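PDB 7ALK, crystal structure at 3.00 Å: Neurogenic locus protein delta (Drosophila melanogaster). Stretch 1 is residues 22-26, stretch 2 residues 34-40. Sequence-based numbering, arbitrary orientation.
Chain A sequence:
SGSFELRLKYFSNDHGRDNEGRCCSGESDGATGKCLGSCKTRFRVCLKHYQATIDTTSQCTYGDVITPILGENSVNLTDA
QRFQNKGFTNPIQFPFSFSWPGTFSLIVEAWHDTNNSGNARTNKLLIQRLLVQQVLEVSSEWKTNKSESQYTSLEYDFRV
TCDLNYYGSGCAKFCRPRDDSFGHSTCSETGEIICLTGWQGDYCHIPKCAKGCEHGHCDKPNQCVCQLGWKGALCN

Stretch 1 (22-26) RCCSG
Stretch 2 (34-40) KCLGSCK

Where short segments lack regular secondary structure, covalent cross-links can supply the order that a backbone hydrogen-bond ladder would otherwise give. Residues 22-26 and 34-40 of Drosophila Delta illustrate the principle: both are essentially irregular, they bury only 315 Å² between them, and two disulfides from adjacent cysteines do most of the joining.

The first disulfide links Cys23 SG to Cys35 SG at 2.0 Å, with chi3 of 91°; the second links Cys24 SG to Cys39 SG, also at 2.0 Å, with chi3 of -92°. Both torsions lie near the preferred right angle, but their signs differ, so the bridges have opposite hands. Cys23 (phi/psi -103/151) is extended and Cys24 (-66/-39) is compact, yet both point their CA-to-CB bonds toward the other stretch and both adopt m rotamers, with chi1 of -72° and -35°. Cys35 (-110/179) points toward stretch 1 with chi1 -88° (m), whereas Cys39 (-121/106) leaves sideways and brings its sulfur to the bond through chi1 -152° (t). The CA atoms of Cys23 and Cys35 stand 6.7 Å apart, those of Cys24 and Cys39 5.4 Å, and those of Ser25 and Gly37 5.1 Å; residues 23, 24 and 25 thus face 35, 39 and 37, and the register advances steadily in neither direction. Cys23, Cys24 and Cys39 are buried, a setting that suits the apolar disulfide.

Polar contact is slighter. Ser25 (-77/-25, chi1 -165°, t) points toward stretch 2 and donates a weak hydrogen bond from OG to Leu36 O at 3.1 Å; its small hydroxyl side chain can reach a backbone carbonyl while remaining exposed. Ser38 (62/176, chi1 74°, p) directs its CA-to-CB bond away from stretch 1, and its OG donates a very short hydrogen bond to Gly37 O at 2.4 Å.

Both packing and backbone conformation favour glycine beside this contact. Ser25 OG lies 3.5 Å from Gly37 CA. A CB on Gly37 would point toward stretch 1 and fall 2.0 Å from Ser25 OG, a clash; the backbone angles of 133/-19 independently call for glycine. Gly26 (86/13) likewise has angles that demand glycine.

Leu36 (-140/119; chi1 -61°, m; chi2 163°, t) starts sideways and its end leads away; the contact with Ser25 OG is made by the backbone carbonyl. Arg22 (-68/-178; chi -165° t, 171° t, 140°, 121°) and Lys34 (-64/159; m, m, m, t) point away, exposed; Lys40 (-76/105; m, -145°, p, t), in a strand, starts sideways, its end leading away.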

# COMPACT_ATOMS: atom_id res chain seq x y z
N ARG A 22 18.40 17.48 23.90
CA ARG A 22 19.26 18.50 23.32
C ARG A 22 18.73 18.90 21.94
O ARG A 22 17.69 18.41 21.48
CB ARG A 22 20.70 18.00 23.27
CG ARG A 22 21.76 19.08 23.03
CD ARG A 22 23.17 18.54 23.21
NE ARG A 22 24.08 19.08 22.21
CZ ARG A 22 25.17 19.78 22.49
NH1 ARG A 22 25.52 20.05 23.74
NH2 ARG A 22 25.94 20.22 21.49
N CYS A 23 19.43 19.80 21.27
CA CYS A 23 19.03 20.28 19.96
C CYS A 23 19.89 19.64 18.87
O CYS A 23 21.06 19.29 19.10
CB CYS A 23 19.13 21.80 19.88
SG CYS A 23 17.85 22.64 20.81
N CYS A 24 19.30 19.49 17.69
CA CYS A 24 19.99 18.83 16.58
C CYS A 24 21.19 19.63 16.12
O CYS A 24 22.24 19.06 15.79
CB CYS A 24 19.01 18.60 15.43
SG CYS A 24 17.32 18.23 15.95
N SER A 25 21.07 20.96 16.08
CA SER A 25 22.18 21.80 15.66
C SER A 25 23.24 21.93 16.75
O SER A 25 24.41 22.18 16.45
CB SER A 25 21.68 23.17 15.24
OG SER A 25 22.67 23.89 14.52
N GLY A 26 22.84 21.78 18.01
CA GLY A 26 23.79 21.75 19.11
C GLY A 26 24.18 23.09 19.69
O GLY A 26 25.15 23.15 20.45
N LYS A 34 15.44 28.76 23.44
CA LYS A 34 15.27 28.34 22.05
C LYS A 34 16.63 28.11 21.39
O LYS A 34 17.66 28.61 21.84
CB LYS A 34 14.46 29.37 21.27
CG LYS A 34 13.14 29.75 21.92
CD LYS A 34 12.17 28.57 21.95
CE LYS A 34 11.76 28.16 20.55
NZ LYS A 34 10.66 27.16 20.56
N CYS A 35 16.61 27.33 20.32
CA CYS A 35 17.84 26.89 19.67
C CYS A 35 18.00 27.56 18.31
O CYS A 35 17.17 28.35 17.86
CB CYS A 35 17.84 25.37 19.53
SG CYS A 35 18.53 24.54 20.97
N LEU A 36 19.11 27.23 17.65
CA LEU A 36 19.51 27.88 16.40
C LEU A 36 20.07 26.82 15.46
O LEU A 36 21.08 26.19 15.78
CB LEU A 36 20.55 28.97 16.65
CG LEU A 36 20.15 30.14 17.55
CD1 LEU A 36 21.38 30.89 18.04
CD2 LEU A 36 19.20 31.07 16.82
N GLY A 37 19.43 26.64 14.31
CA GLY A 37 19.96 25.74 13.30
C GLY A 37 18.96 24.78 12.70
O GLY A 37 19.20 24.22 11.63
N SER A 38 17.84 24.57 13.40
CA SER A 38 16.76 23.68 12.96
C SER A 38 17.23 22.23 12.84
O SER A 38 18.41 21.93 13.03
CB SER A 38 16.17 24.15 11.63
OG SER A 38 17.04 23.88 10.55
N CYS A 39 16.30 21.33 12.54
CA CYS A 39 16.54 19.89 12.53
C CYS A 39 16.25 19.33 11.14
O CYS A 39 15.09 19.19 10.76
CB CYS A 39 15.69 19.19 13.59
SG CYS A 39 16.39 17.67 14.24
N LYS A 40 17.31 19.02 10.40
CA LYS A 40 17.17 18.48 9.05
C LYS A 40 16.75 17.02 9.15
O LYS A 40 17.58 16.15 9.46
CB LYS A 40 18.47 18.64 8.28
CG LYS A 40 19.10 20.02 8.44
CD LYS A 40 19.79 20.50 7.18
CE LYS A 40 18.78 20.82 6.08
NZ LYS A 40 19.44 21.31 4.84